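Local coordinates for MutT/nudix family protein (Enterococcus faecalis, PDB 2FML) that is of unknown function but, carrying a Nudix domain joined to an NrtR-like winged-helix domain, may act as a nucleotide-responsive transcriptional regulator, at residues N105-H110 against E204-Q209; E219-F224 against V230-I235. All blocks are in the same frame, centred on the assembly; numbering follows the deposited sequence.

Overall arrangement
Both contacts involve the part of the chain matched to an NrtR-type winged helix, but they do different things. Contact 1 joins that part to the one matched to the Nudix family: strand 106-112 and the residue before it meet the short turn 204-209 through polar side chains at the surface. Contact 2 is local and partly buried, folding the loop 230-235 back on helix 217-228 with an arginine-carbonyl bond, a lysine over a tyrosine ring and some apolar packing. Their centres lie about 19 Å apart, yet Leu208 joins them directly, its CD2 packing 3.9 Å from CE1 of Phe224. The turn that offers glutamines to the Nudix strand thus turns a leucine toward the helix of contact 2.

Contact 1 of 2, residues N105-H110 against E204-Q209; sequences NIEQLH and EPQVLQ
Glu107, on strand 106-112 of the Nudix sheet, extends its carboxylate to the amide of Gln206, in the turn between helix 186-200 and helix 217-228. Glu107 OE1 and Gln206 NE2 come within 2.6 Å, a close polar approach. The Glu107 and Gln206 side chains pass antiparallel, and the carboxylate and amide planes stand nearly perpendicular, 83° apart. On the glutamate, CG lies between the backbone N and the carbonyl carbon (chi1 71°), and an extended chain beyond it carries the carboxylate across to the turn. Glu204 adds a second acid nearby, its OE2 5.0 Å from Glu107 OE1; that neighbour would, if anything, make either acid slightly harder to ionise.

Next to this, Asn105 and Gln209 meet more loosely. OD1 of Asn105 sits 4.0 Å from OE1 of Gln209, with the two amides inclined 57° to each other, so this is contact rather than bonding. The ND2 of Asn105 is instead hydrogen-bonded to Ser102 OG, on its own side of the contact.

Both glutamines project from a compact piece of backbone: Pro205 centres an inverse gamma turn, and the 3-10 bond from Gln209 N to Gln206 O (2.8 Å) ties the two residues together. Val207 faces elsewhere, packing on Phe131 and Val197, while Leu208 packs on Phe248.

Within the sheet, the strand pairs antiparallel with its neighbour 123-131, where Leu109 and His110 both face Ser127 in a classic beta bulge. Glu107 on the strand and Asn105 just ahead of it bridge at the surface from the part matched to the Nudix family to the turn 204-209, an arrangement consistent with the Nudix-plus-winged-helix architecture of NrtR-like proteins.

Contact 2 of 2, residues E219-F224 against V230-I235; sequences EARKVF and VDYRSI
Arg221 of helix 217-228 grips the loop 230-235 by its backbone. Its NE donates to Ile235 O at 2.8 Å, with an N-H...O angle of 153° and the oxygen at the edge of the guanidinium, close to its plane. Arg221 NH2 adds a weak bond to Ile235 O (3.1 Å), giving that oxygen two donors from one side chain. A bend at chi3 (63°) brings Arg221 NH2 near a second carbonyl as well, 3.0 Å from Tyr232 O, which already accepts from Ile235 N.

The loop satisfies other groups itself. Asp231 O takes both the backbone N and the hydroxyl of Ser234; Ser234 OG lies 2.9 Å from Asp231 O. Asp231 and Arg233 pair by charge alone.

The Lys222 chain runs the length of the Tyr232 ring. Lys222 CE sits 3.8 Å from the centroid of the Tyr232 ring, over the face, in a CH-pi contact, and NZ makes a cation-pi contact with that ring. Ile235 CD1 packs 4.1 Å from Phe224 CB.

Helix 237-244 packs against both segments: Phe240 meets Phe224 edge-to-face and touches Arg221 and Ile235, while Lys222 leans on Tyr49 of strand 39-50.

Contact 1 of 2, residues N105-H110 against E204-Q209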
ATOM      1  N   ASN A 105      10.205   7.892   9.327  1.00 67.73           N
ATOM      2  CA  ASN A 105      10.399   8.741   8.124  1.00 67.13           C
ATOM      3  C   ASN A 105      10.248   8.101   6.718  1.00 65.90           C
ATOM      4  O   ASN A 105      10.486   8.729   5.663  1.00 66.17           O
ATOM      5  CB  ASN A 105      11.709   9.484   8.257  1.00 68.32           C
ATOM      6  CG  ASN A 105      11.670  10.498   9.390  1.00 70.10           C
ATOM      7  OD1 ASN A 105      11.304  11.650   9.178  1.00 72.73           O
ATOM      8  ND2 ASN A 105      11.968  10.056  10.606  1.00 73.17           N
ATOM      9  N   ILE A 106       9.805   6.855   6.706  1.00 63.68           N
ATOM     10  CA  ILE A 106       9.496   6.196   5.465  1.00 61.81           C
ATOM     11  C   ILE A 106       7.983   5.974   5.389  1.00 61.57           C
ATOM     12  O   ILE A 106       7.326   5.872   6.420  1.00 60.82           O
ATOM     13  CB  ILE A 106      10.298   4.883   5.272  1.00 61.26           C
ATOM     14  CG1 ILE A 106       9.904   3.834   6.337  1.00 60.63           C
ATOM     15  CG2 ILE A 106      11.758   5.217   5.284  1.00 60.44           C
ATOM     16  CD1 ILE A 106      10.474   2.366   6.097  1.00 59.76           C
ATOM     17  N   GLU A 107       7.449   5.911   4.170  1.00 59.40           N
ATOM     18  CA  GLU A 107       6.104   5.433   4.017  1.00 60.59           C
ATOM     19  C   GLU A 107       6.055   4.305   2.984  1.00 58.02           C
ATOM     20  O   GLU A 107       6.708   4.376   1.956  1.00 57.53           O
ATOM     21  CB  GLU A 107       5.124   6.592   3.644  1.00 59.58           C
ATOM     22  CG  GLU A 107       5.283   7.158   2.183  1.00 64.98           C
ATOM     23  CD  GLU A 107       4.474   8.491   1.951  1.00 65.95           C
ATOM     24  OE1 GLU A 107       4.915   9.555   2.482  1.00 69.26           O
ATOM     25  OE2 GLU A 107       3.410   8.453   1.256  1.00 68.55           O
ATOM     26  N   GLN A 108       5.226   3.309   3.238  1.00 56.29           N
ATOM     27  CA  GLN A 108       5.031   2.270   2.244  1.00 56.61           C
ATOM     28  C   GLN A 108       4.329   2.859   1.015  1.00 57.17           C
ATOM     29  O   GLN A 108       3.407   3.655   1.147  1.00 57.69           O
ATOM     30  CB  GLN A 108       4.272   1.097   2.833  1.00 56.10           C
ATOM     31  CG  GLN A 108       4.610  -0.157   2.193  1.00 53.00           C
ATOM     32  CD  GLN A 108       3.881  -1.286   2.826  1.00 53.02           C
ATOM     33  OE1 GLN A 108       4.370  -1.951   3.779  1.00 56.45           O
ATOM     34  NE2 GLN A 108       2.738  -1.582   2.267  1.00 46.27           N
ATOM     35  N   LEU A 109       4.816   2.551  -0.190  1.00 55.78           N
ATOM     36  CA  LEU A 109       4.255   3.230  -1.341  1.00 54.27           C
ATOM     37  C   LEU A 109       3.217   2.312  -2.058  1.00 54.36           C
ATOM     38  O   LEU A 109       2.033   2.672  -2.226  1.00 53.62           O
ATOM     39  CB  LEU A 109       5.393   3.690  -2.275  1.00 53.03           C
ATOM     40  CG  LEU A 109       5.083   4.175  -3.707  1.00 56.22           C
ATOM     41  CD1 LEU A 109       4.213   5.412  -3.728  1.00 54.15           C
ATOM     42  CD2 LEU A 109       6.382   4.377  -4.494  1.00 55.64           C
ATOM     43  N   HIS A 110       3.675   1.138  -2.489  1.00 53.98           N
ATOM     44  CA  HIS A 110       2.881   0.251  -3.288  1.00 53.40           C
ATOM     45  C   HIS A 110       3.644  -1.089  -3.437  1.00 54.28           C
ATOM     46  O   HIS A 110       4.903  -1.102  -3.432  1.00 55.43           O
ATOM     47  CB  HIS A 110       2.585   0.879  -4.647  1.00 51.71           C
ATOM     48  CG  HIS A 110       1.651   0.066  -5.489  1.00 52.59           C
ATOM     49  ND1 HIS A 110       0.267   0.158  -5.406  1.00 55.63           N
ATOM     50  CD2 HIS A 110       1.908  -0.851  -6.452  1.00 53.30           C
ATOM     51  CE1 HIS A 110      -0.277  -0.679  -6.281  1.00 56.06           C
ATOM     52  NE2 HIS A 110       0.702  -1.304  -6.922  1.00 56.06           N
ATOM     53  N   GLU A 204      -1.928  16.642   2.691  1.00 68.60           N
ATOM     54  CA  GLU A 204      -0.963  16.037   3.593  1.00 67.66           C
ATOM     55  C   GLU A 204       0.445  16.325   3.057  1.00 66.50           C
ATOM     56  O   GLU A 204       0.985  15.561   2.258  1.00 65.05           O
ATOM     57  CB  GLU A 204      -1.244  14.544   3.761  1.00 67.51           C
ATOM     58  CG  GLU A 204      -0.264  13.805   4.621  1.00 69.76           C
ATOM     59  CD  GLU A 204      -0.400  12.287   4.427  1.00 72.38           C
ATOM     60  OE1 GLU A 204      -1.475  11.733   4.730  1.00 70.69           O
ATOM     61  OE2 GLU A 204       0.561  11.660   3.925  1.00 77.62           O
ATOM     62  N   PRO A 205       1.007  17.493   3.447  1.00 65.94           N
ATOM     63  CA  PRO A 205       2.267  17.962   2.836  1.00 65.15           C
ATOM     64  C   PRO A 205       3.551  17.368   3.443  1.00 64.47           C
ATOM     65  O   PRO A 205       4.527  18.107   3.660  1.00 63.68           O
ATOM     66  CB  PRO A 205       2.194  19.501   3.025  1.00 64.56           C
ATOM     67  CG  PRO A 205       0.939  19.785   3.817  1.00 63.47           C
ATOM     68  CD  PRO A 205       0.473  18.497   4.399  1.00 65.62           C
ATOM     69  N   GLN A 206       3.566  16.052   3.671  1.00 63.72           N
ATOM     70  CA  GLN A 206       4.767  15.402   4.196  1.00 64.58           C
ATOM     71  C   GLN A 206       5.996  15.742   3.351  1.00 62.74           C
ATOM     72  O   GLN A 206       7.078  15.949   3.890  1.00 62.67           O
ATOM     73  CB  GLN A 206       4.609  13.887   4.291  1.00 63.85           C
ATOM     74  CG  GLN A 206       4.314  13.262   5.680  1.00 68.79           C
ATOM     75  CD  GLN A 206       4.452  11.682   5.623  1.00 68.73           C
ATOM     76  OE1 GLN A 206       4.044  10.941   6.547  1.00 74.97           O
ATOM     77  NE2 GLN A 206       5.025  11.195   4.530  1.00 72.03           N
ATOM     78  N   VAL A 207       5.815  15.820   2.037  1.00 61.70           N
ATOM     79  CA  VAL A 207       6.921  16.116   1.093  1.00 61.72           C
ATOM     80  C   VAL A 207       7.802  17.320   1.460  1.00 61.32           C
ATOM     81  O   VAL A 207       9.010  17.326   1.151  1.00 60.30           O
ATOM     82  CB  VAL A 207       6.441  16.269  -0.385  1.00 61.95           C
ATOM     83  CG1 VAL A 207       5.627  17.590  -0.571  1.00 59.09           C
ATOM     84  CG2 VAL A 207       7.655  16.199  -1.365  1.00 61.53           C
ATOM     85  N   LEU A 208       7.210  18.312   2.145  1.00 61.07           N
ATOM     86  CA  LEU A 208       7.969  19.491   2.643  1.00 60.22           C
ATOM     87  C   LEU A 208       9.080  19.109   3.640  1.00 59.87           C
ATOM     88  O   LEU A 208       9.832  19.971   4.084  1.00 60.18           O
ATOM     89  CB  LEU A 208       7.019  20.537   3.263  1.00 60.19           C
ATOM     90  CG  LEU A 208       5.917  21.044   2.341  1.00 60.75           C
ATOM     91  CD1 LEU A 208       5.095  22.053   3.054  1.00 59.60           C
ATOM     92  CD2 LEU A 208       6.518  21.653   1.069  1.00 63.08           C
ATOM     93  N   GLN A 209       9.149  17.822   4.015  1.00 59.28           N
ATOM     94  CA  GLN A 209      10.287  17.250   4.758  1.00 58.61           C
ATOM     95  C   GLN A 209      11.623  17.447   4.032  1.00 57.68           C
ATOM     96  O   GLN A 209      12.632  17.690   4.679  1.00 57.67           O
ATOM     97  CB  GLN A 209      10.085  15.769   5.015  1.00 57.87           C
ATOM     98  CG  GLN A 209       9.297  15.415   6.245  1.00 59.84           C
ATOM     99  CD  GLN A 209       9.165  13.892   6.407  1.00 60.43           C
ATOM    100  OE1 GLN A 209       9.860  13.135   5.753  1.00 62.90           O
ATOM    101  NE2 GLN A 209       8.268  13.462   7.261  1.00 61.91           N
TER

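Contact 2 of 2, residues E219-F224 against V230-I235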
ATOM      1  N   GLU A 219       9.720  28.840  -0.214  1.00 63.65           N
ATOM      2  CA  GLU A 219      10.344  27.509  -0.378  1.00 63.91           C
ATOM      3  C   GLU A 219       9.281  26.417  -0.609  1.00 64.14           C
ATOM      4  O   GLU A 219       9.423  25.575  -1.495  1.00 64.65           O
ATOM      5  CB  GLU A 219      11.258  27.151   0.810  1.00 63.69           C
ATOM      6  CG  GLU A 219      12.508  28.066   0.991  1.00 63.57           C
ATOM      7  CD  GLU A 219      13.185  27.939   2.384  1.00 63.57           C
ATOM      8  OE1 GLU A 219      12.554  27.398   3.322  1.00 63.10           O
ATOM      9  OE2 GLU A 219      14.360  28.356   2.533  1.00 59.74           O
ATOM     10  N   ALA A 220       8.217  26.434   0.190  1.00 64.08           N
ATOM     11  CA  ALA A 220       7.156  25.446   0.062  1.00 63.15           C
ATOM     12  C   ALA A 220       6.500  25.556  -1.298  1.00 63.32           C
ATOM     13  O   ALA A 220       6.246  24.550  -1.930  1.00 62.63           O
ATOM     14  CB  ALA A 220       6.111  25.614   1.181  1.00 63.19           C
ATOM     15  N   ARG A 221       6.187  26.779  -1.737  1.00 63.36           N
ATOM     16  CA  ARG A 221       5.718  26.978  -3.114  1.00 63.69           C
ATOM     17  C   ARG A 221       6.669  26.388  -4.189  1.00 63.98           C
ATOM     18  O   ARG A 221       6.192  25.775  -5.145  1.00 64.16           O
ATOM     19  CB  ARG A 221       5.411  28.445  -3.385  1.00 63.33           C
ATOM     20  CG  ARG A 221       4.136  28.927  -2.696  1.00 63.65           C
ATOM     21  CD  ARG A 221       4.121  30.473  -2.479  1.00 64.35           C
ATOM     22  NE  ARG A 221       4.141  31.146  -3.764  1.00 63.86           N
ATOM     23  CZ  ARG A 221       5.041  32.045  -4.142  1.00 64.51           C
ATOM     24  NH1 ARG A 221       5.994  32.444  -3.310  1.00 64.43           N
ATOM     25  NH2 ARG A 221       4.969  32.561  -5.363  1.00 64.02           N
ATOM     26  N   LYS A 222       7.987  26.572  -4.024  1.00 64.08           N
ATOM     27  CA  LYS A 222       9.028  26.101  -4.993  1.00 63.47           C
ATOM     28  C   LYS A 222       9.115  24.580  -5.081  1.00 63.70           C
ATOM     29  O   LYS A 222       9.361  24.027  -6.143  1.00 64.15           O
ATOM     30  CB  LYS A 222      10.404  26.695  -4.645  1.00 63.17           C
ATOM     31  CG  LYS A 222      10.525  28.261  -4.855  1.00 63.67           C
ATOM     32  CD  LYS A 222      11.988  28.693  -5.077  1.00 63.80           C
ATOM     33  CE  LYS A 222      12.190  30.199  -5.185  1.00 65.00           C
ATOM     34  NZ  LYS A 222      13.640  30.493  -5.535  1.00 64.82           N
ATOM     35  N   VAL A 223       8.905  23.906  -3.947  1.00 62.71           N
ATOM     36  CA  VAL A 223       8.809  22.469  -3.903  1.00 61.50           C
ATOM     37  C   VAL A 223       7.515  22.013  -4.598  1.00 62.32           C
ATOM     38  O   VAL A 223       7.562  21.209  -5.522  1.00 62.78           O
ATOM     39  CB  VAL A 223       8.894  21.945  -2.473  1.00 60.42           C
ATOM     40  CG1 VAL A 223       8.521  20.469  -2.451  1.00 60.56           C
ATOM     41  CG2 VAL A 223      10.283  22.176  -1.921  1.00 58.18           C
ATOM     42  N   PHE A 224       6.376  22.541  -4.171  1.00 62.47           N
ATOM     43  CA  PHE A 224       5.126  22.284  -4.847  1.00 63.78           C
ATOM     44  C   PHE A 224       5.164  22.512  -6.374  1.00 63.71           C
ATOM     45  O   PHE A 224       4.601  21.730  -7.120  1.00 64.39           O
ATOM     46  CB  PHE A 224       4.026  23.144  -4.244  1.00 63.94           C
ATOM     47  CG  PHE A 224       3.252  22.462  -3.163  1.00 65.82           C
ATOM     48  CD1 PHE A 224       3.897  22.004  -1.997  1.00 66.66           C
ATOM     49  CD2 PHE A 224       1.863  22.275  -3.300  1.00 66.78           C
ATOM     50  CE1 PHE A 224       3.176  21.365  -0.987  1.00 66.74           C
ATOM     51  CE2 PHE A 224       1.129  21.651  -2.293  1.00 67.44           C
ATOM     52  CZ  PHE A 224       1.794  21.195  -1.127  1.00 66.98           C
ATOM     53  N   VAL A 230       5.230  23.629 -12.776  1.00 62.59           N
ATOM     54  CA  VAL A 230       4.936  25.018 -13.065  1.00 62.14           C
ATOM     55  C   VAL A 230       6.018  25.950 -12.423  1.00 62.29           C
ATOM     56  O   VAL A 230       6.817  25.539 -11.587  1.00 61.72           O
ATOM     57  CB  VAL A 230       3.512  25.416 -12.542  1.00 61.93           C
ATOM     58  CG1 VAL A 230       2.421  24.520 -13.122  1.00 61.69           C
ATOM     59  CG2 VAL A 230       3.473  25.389 -11.022  1.00 62.20           C
ATOM     60  N   ASP A 231       6.000  27.211 -12.832  1.00 62.40           N
ATOM     61  CA  ASP A 231       6.746  28.287 -12.217  1.00 62.69           C
ATOM     62  C   ASP A 231       6.136  28.604 -10.833  1.00 62.59           C
ATOM     63  O   ASP A 231       4.935  28.901 -10.715  1.00 62.17           O
ATOM     64  CB  ASP A 231       6.625  29.484 -13.171  1.00 62.72           C
ATOM     65  CG  ASP A 231       7.479  30.699 -12.771  1.00 63.74           C
ATOM     66  OD1 ASP A 231       7.152  31.777 -13.313  1.00 67.67           O
ATOM     67  OD2 ASP A 231       8.457  30.616 -11.993  1.00 61.51           O
ATOM     68  N   TYR A 232       6.955  28.525  -9.783  1.00 62.87           N
ATOM     69  CA  TYR A 232       6.525  28.888  -8.410  1.00 62.83           C
ATOM     70  C   TYR A 232       5.715  30.221  -8.304  1.00 63.02           C
ATOM     71  O   TYR A 232       4.842  30.375  -7.433  1.00 62.34           O
ATOM     72  CB  TYR A 232       7.733  28.879  -7.453  1.00 62.04           C
ATOM     73  CG  TYR A 232       8.587  30.113  -7.512  1.00 61.18           C
ATOM     74  CD1 TYR A 232       8.357  31.183  -6.640  1.00 61.21           C
ATOM     75  CD2 TYR A 232       9.620  30.223  -8.438  1.00 61.93           C
ATOM     76  CE1 TYR A 232       9.129  32.330  -6.684  1.00 60.38           C
ATOM     77  CE2 TYR A 232      10.421  31.364  -8.494  1.00 62.85           C
ATOM     78  CZ  TYR A 232      10.172  32.435  -7.613  1.00 62.47           C
ATOM     79  OH  TYR A 232      10.971  33.585  -7.665  1.00 58.20           O
ATOM     80  N   ARG A 233       5.978  31.151  -9.221  1.00 63.96           N
ATOM     81  CA  ARG A 233       5.338  32.470  -9.201  1.00 65.12           C
ATOM     82  C   ARG A 233       3.881  32.407  -9.624  1.00 65.65           C
ATOM     83  O   ARG A 233       3.116  33.350  -9.345  1.00 65.88           O
ATOM     84  CB  ARG A 233       6.112  33.478 -10.056  1.00 65.01           C
ATOM     85  CG  ARG A 233       7.565  33.481  -9.686  1.00 67.00           C
ATOM     86  CD  ARG A 233       8.352  34.567 -10.295  1.00 69.56           C
ATOM     87  NE  ARG A 233       8.364  34.469 -11.746  1.00 75.00           N
ATOM     88  CZ  ARG A 233       9.452  34.301 -12.494  1.00 77.89           C
ATOM     89  NH1 ARG A 233      10.663  34.167 -11.921  1.00 78.36           N
ATOM     90  NH2 ARG A 233       9.322  34.264 -13.825  1.00 77.68           N
ATOM     91  N   SER A 234       3.511  31.289 -10.264  1.00 66.11           N
ATOM     92  CA  SER A 234       2.140  31.025 -10.705  1.00 66.86           C
ATOM     93  C   SER A 234       1.256  30.437  -9.572  1.00 67.02           C
ATOM     94  O   SER A 234       0.013  30.323  -9.717  1.00 67.20           O
ATOM     95  CB  SER A 234       2.142  30.157 -11.980  1.00 66.94           C
ATOM     96  OG  SER A 234       2.234  28.760 -11.687  1.00 68.06           O
ATOM     97  N   ILE A 235       1.898  30.084  -8.450  1.00 67.05           N
ATOM     98  CA  ILE A 235       1.188  29.727  -7.220  1.00 67.65           C
ATOM     99  C   ILE A 235       1.095  30.961  -6.302  1.00 69.01           C
ATOM    100  O   ILE A 235       2.082  31.341  -5.657  1.00 69.72           O
ATOM    101  CB  ILE A 235       1.858  28.552  -6.447  1.00 68.24           C
ATOM    102  CG1 ILE A 235       2.341  27.437  -7.414  1.00 67.16           C
ATOM    103  CG2 ILE A 235       0.903  28.053  -5.326  1.00 67.93           C
ATOM    104  CD1 ILE A 235       2.969  26.185  -6.753  1.00 66.59           C
TER